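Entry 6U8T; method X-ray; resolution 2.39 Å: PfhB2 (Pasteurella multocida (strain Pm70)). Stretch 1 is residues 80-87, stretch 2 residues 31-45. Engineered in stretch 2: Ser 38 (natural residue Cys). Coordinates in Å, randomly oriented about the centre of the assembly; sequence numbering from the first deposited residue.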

# COMPACT_ATOMS: atom_id res chain seq x y z
N LYS C 80 -18.17 17.18 0.67
CA LYS C 80 -19.37 16.77 -0.12
C LYS C 80 -18.95 15.80 -1.24
O LYS C 80 -19.52 14.70 -1.32
CB LYS C 80 -20.07 17.96 -0.77
CG LYS C 80 -21.50 18.30 -0.37
CD LYS C 80 -21.90 19.71 -0.93
CE LYS C 80 -21.77 20.88 0.06
NZ LYS C 80 -20.85 21.99 -0.36
N LEU C 81 -18.02 16.22 -2.11
CA LEU C 81 -17.55 15.40 -3.25
C LEU C 81 -16.91 14.11 -2.73
O LEU C 81 -17.09 13.05 -3.32
CB LEU C 81 -16.55 16.21 -4.08
CG LEU C 81 -16.01 15.51 -5.32
CD1 LEU C 81 -17.18 14.95 -6.14
CD2 LEU C 81 -15.16 16.46 -6.17
N GLN C 82 -16.11 14.21 -1.66
CA GLN C 82 -15.38 13.07 -1.09
C GLN C 82 -16.41 11.98 -0.65
O GLN C 82 -16.21 10.82 -0.92
CB GLN C 82 -14.54 13.57 0.06
CG GLN C 82 -13.82 12.45 0.80
CD GLN C 82 -13.60 12.84 2.25
OE1 GLN C 82 -13.44 14.02 2.58
NE2 GLN C 82 -13.40 11.85 3.08
N THR C 83 -17.48 12.38 0.02
CA THR C 83 -18.62 11.54 0.43
C THR C 83 -19.22 10.80 -0.78
O THR C 83 -19.38 9.58 -0.68
CB THR C 83 -19.66 12.42 1.12
OG1 THR C 83 -19.11 12.37 2.42
CG2 THR C 83 -21.10 11.96 1.02
N GLU C 84 -19.58 11.53 -1.82
CA GLU C 84 -20.12 10.96 -3.08
C GLU C 84 -19.10 9.94 -3.65
O GLU C 84 -19.49 8.78 -3.94
CB GLU C 84 -20.48 12.10 -4.03
CG GLU C 84 -21.77 12.79 -3.62
CD GLU C 84 -21.98 14.20 -4.12
OE1 GLU C 84 -21.14 14.66 -4.94
OE2 GLU C 84 -22.98 14.84 -3.67
N PHE C 85 -17.84 10.32 -3.70
CA PHE C 85 -16.73 9.47 -4.20
C PHE C 85 -16.67 8.15 -3.42
O PHE C 85 -16.56 7.07 -3.98
CB PHE C 85 -15.43 10.25 -4.15
CG PHE C 85 -14.25 9.48 -4.65
CD1 PHE C 85 -13.87 9.57 -5.98
CD2 PHE C 85 -13.47 8.73 -3.79
CE1 PHE C 85 -12.74 8.92 -6.45
CE2 PHE C 85 -12.35 8.06 -4.26
CZ PHE C 85 -11.99 8.17 -5.59
N MSE C 86 -16.78 8.27 -2.10
CA MSE C 86 -16.68 7.17 -1.15
C MSE C 86 -17.87 6.22 -1.30
O MSE C 86 -17.72 5.04 -1.04
CB MSE C 86 -16.70 7.72 0.28
CG MSE C 86 -15.66 7.19 1.21
SE MSE C 86 -13.98 8.11 0.88
CE MSE C 86 -12.93 7.01 -0.39
N GLN C 87 -19.05 6.74 -1.65
CA GLN C 87 -20.28 5.97 -1.75
C GLN C 87 -20.39 5.25 -3.11
O GLN C 87 -21.34 4.47 -3.29
CB GLN C 87 -21.51 6.87 -1.65
CG GLN C 87 -21.75 7.52 -0.29
CD GLN C 87 -22.83 8.57 -0.39
OE1 GLN C 87 -23.18 9.04 -1.47
NE2 GLN C 87 -23.39 8.94 0.75
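Stretch 2 (31-45) VDTQHGVSESTCAHW

Two helices of one chain pack closely around a glycine, in a contact made by van der Waals packing and one aromatic edge-to-face pair, with no hydrogen bond crossing between them. Stretch 2 is helical from Val 31 to Trp 45 and belongs to a helix that begins earlier and continues later in the chain; stretch 1 lies in a helix that also begins before Lys 80. Their N-to-C directions differ by 127°, so stretch 2 runs obliquely against the direction of stretch 1, and the axes approach to 8.4 Å. About 520 Å² of surface is buried, both sides summed.

The backbones come nearest at Gln 82 and Gly 36, whose CA atoms are 4.9 Å apart. Gly 36 makes this approach possible: a CB built there would point toward stretch 1 and fall 2.7 Å from SE of the selenomethionine Met 86, a clash, and 3.0 Å from CG of Gln 82. In the space left free, CG of Gln 82 lies 3.4 Å from C of Gly 36. The Gln 82 side chain, with chi1 and chi2 both t, acts as a knob in a hole formed by Thr 33, Gly 36, Val 37 and Ser 40. The closest approaches of its amide end to stretch 2 are to methyl groups, and it makes no hydrogen bond there: OE1 of Gln 82 is 3.2 Å from CG2 of Val 37, and NE2 of Gln 82 is 3.6 Å from CG2 of Thr 33.

One turn further along stretch 1, Met 86 starts sideways, but its end turns in over the earlier part of stretch 2. CE of Met 86 lies 3.4 Å from the backbone O of Asp 32 and 3.8 Å from CA of Gly 36.

Phe 85 points toward stretch 2 and is buried. Its ring presents an edge to the face of the His 35 ring, with centroids 5.4 Å apart and planes at 87°; the closest atoms are CZ of Phe 85 and CE1 of His 35, at 3.8 Å. Glu 39 covers one face of the same phenyl ring, its CB 4.3 Å from the centroid of Phe 85 in a CH-pi contact, while CG of Glu 39 comes within 3.4 Å of CE1 of Phe 85. The aliphatic part of Glu 39 thus packs on the ring, and its carboxylate oxygens are hydrogen-bonded elsewhere in the structure.

Leu 81 meets the later part of stretch 2. CB of Leu 81 is 3.2 Å from OG of Ser 40, and CD2 of Leu 81 packs 3.9 Å from CB of Ala 43 and 3.8 Å from CE1 of His 44. The His 44 ring is held to its own helix by a hydrogen bond from ND1 of His 44 to the backbone O of Ser 40, 2.8 Å long. Gln 34, Thr 41 and the engineered Ser 38 (Cys in the natural sequence) make no contact with stretch 1, nor do Thr 83 and Glu 84 with stretch 2.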

# COMPACT_ATOMS: atom_id res chain seq x y z
N VAL C 31 -6.09 5.45 5.04
CA VAL C 31 -5.50 5.56 3.67
C VAL C 31 -6.62 5.54 2.62
O VAL C 31 -6.55 6.31 1.65
CB VAL C 31 -4.48 4.43 3.44
CG1 VAL C 31 -4.08 4.35 2.00
CG2 VAL C 31 -3.25 4.60 4.31
N ASP C 32 -7.65 4.72 2.80
CA ASP C 32 -8.83 4.70 1.90
C ASP C 32 -9.54 6.06 1.95
O ASP C 32 -9.78 6.63 0.88
CB ASP C 32 -9.77 3.55 2.26
CG ASP C 32 -10.74 3.20 1.14
OD1 ASP C 32 -10.29 2.96 0.01
OD2 ASP C 32 -11.95 3.18 1.40
N THR C 33 -9.86 6.57 3.15
CA THR C 33 -10.60 7.85 3.31
C THR C 33 -9.77 8.98 2.68
O THR C 33 -10.34 9.90 2.08
CB THR C 33 -10.88 8.16 4.79
OG1 THR C 33 -11.83 7.22 5.26
CG2 THR C 33 -11.45 9.54 5.02
N GLN C 34 -8.46 8.96 2.91
CA GLN C 34 -7.50 10.00 2.49
C GLN C 34 -7.38 10.01 0.95
O GLN C 34 -7.14 11.08 0.38
CB GLN C 34 -6.18 9.79 3.23
CG GLN C 34 -5.38 11.08 3.36
CD GLN C 34 -6.13 12.12 4.14
OE1 GLN C 34 -6.73 11.85 5.16
NE2 GLN C 34 -6.07 13.36 3.68
N HIS C 35 -7.62 8.89 0.30
CA HIS C 35 -7.75 8.84 -1.17
C HIS C 35 -8.94 9.71 -1.60
O HIS C 35 -8.80 10.53 -2.52
CB HIS C 35 -7.79 7.39 -1.69
CG HIS C 35 -7.88 7.32 -3.17
ND1 HIS C 35 -8.66 6.39 -3.82
CD2 HIS C 35 -7.37 8.13 -4.14
CE1 HIS C 35 -8.58 6.57 -5.12
NE2 HIS C 35 -7.80 7.63 -5.35
N GLY C 36 -10.09 9.53 -0.95
CA GLY C 36 -11.29 10.35 -1.13
C GLY C 36 -10.98 11.85 -1.05
O GLY C 36 -11.42 12.63 -1.95
N VAL C 37 -10.26 12.24 0.00
CA VAL C 37 -9.94 13.67 0.29
C VAL C 37 -8.97 14.19 -0.79
O VAL C 37 -9.12 15.33 -1.20
CB VAL C 37 -9.35 13.84 1.70
CG1 VAL C 37 -8.89 15.27 1.93
CG2 VAL C 37 -10.34 13.43 2.75
N SER C 38 -8.00 13.38 -1.19
CA SER C 38 -6.95 13.75 -2.16
C SER C 38 -7.58 13.95 -3.53
O SER C 38 -7.34 15.02 -4.15
CB SER C 38 -5.84 12.72 -2.16
OG SER C 38 -5.08 12.88 -0.93
N GLU C 39 -8.41 13.00 -3.95
CA GLU C 39 -9.16 13.03 -5.23
C GLU C 39 -10.05 14.27 -5.25
O GLU C 39 -9.92 15.08 -6.19
CB GLU C 39 -10.00 11.76 -5.41
CG GLU C 39 -10.84 11.76 -6.67
CD GLU C 39 -10.10 11.44 -7.96
OE1 GLU C 39 -8.85 11.27 -7.89
OE2 GLU C 39 -10.77 11.36 -9.05
N SER C 40 -10.89 14.46 -4.22
CA SER C 40 -11.85 15.58 -4.17
C SER C 40 -11.07 16.90 -4.17
O SER C 40 -11.50 17.84 -4.89
CB SER C 40 -12.76 15.46 -2.97
OG SER C 40 -13.62 16.59 -2.87
N THR C 41 -9.95 17.00 -3.42
CA THR C 41 -9.17 18.25 -3.31
C THR C 41 -8.53 18.59 -4.66
O THR C 41 -8.62 19.74 -5.06
CB THR C 41 -8.06 18.19 -2.26
OG1 THR C 41 -8.61 17.83 -1.00
CG2 THR C 41 -7.35 19.54 -2.17
N CYS C 42 -7.93 17.60 -5.33
CA CYS C 42 -7.31 17.78 -6.66
C CYS C 42 -8.39 18.22 -7.67
O CYS C 42 -8.10 19.15 -8.46
CB CYS C 42 -6.58 16.52 -7.11
SG CYS C 42 -5.02 16.30 -6.22
N ALA C 43 -9.58 17.62 -7.63
CA ALA C 43 -10.69 18.05 -8.51
C ALA C 43 -10.96 19.53 -8.26
O ALA C 43 -11.09 20.28 -9.24
CB ALA C 43 -11.94 17.22 -8.26
N HIS C 44 -11.08 19.94 -7.00
CA HIS C 44 -11.40 21.37 -6.66
C HIS C 44 -10.27 22.27 -7.13
O HIS C 44 -10.58 23.30 -7.72
CB HIS C 44 -11.69 21.54 -5.18
CG HIS C 44 -13.06 21.12 -4.79
ND1 HIS C 44 -13.45 19.78 -4.67
CD2 HIS C 44 -14.12 21.88 -4.41
CE1 HIS C 44 -14.70 19.74 -4.26
NE2 HIS C 44 -15.14 21.03 -4.12
N TRP C 45 -9.03 21.90 -6.87
CA TRP C 45 -7.83 22.64 -7.31
C TRP C 45 -7.86 22.82 -8.85
O TRP C 45 -7.62 23.90 -9.33
CB TRP C 45 -6.58 21.90 -6.86
CG TRP C 45 -5.31 22.66 -7.09
CD1 TRP C 45 -4.72 23.57 -6.26
CD2 TRP C 45 -4.44 22.55 -8.24
NE1 TRP C 45 -3.54 24.01 -6.80
CE2 TRP C 45 -3.34 23.42 -8.00
CE3 TRP C 45 -4.47 21.79 -9.42
CZ2 TRP C 45 -2.28 23.54 -8.90
CZ3 TRP C 45 -3.41 21.90 -10.30
CH2 TRP C 45 -2.34 22.77 -10.05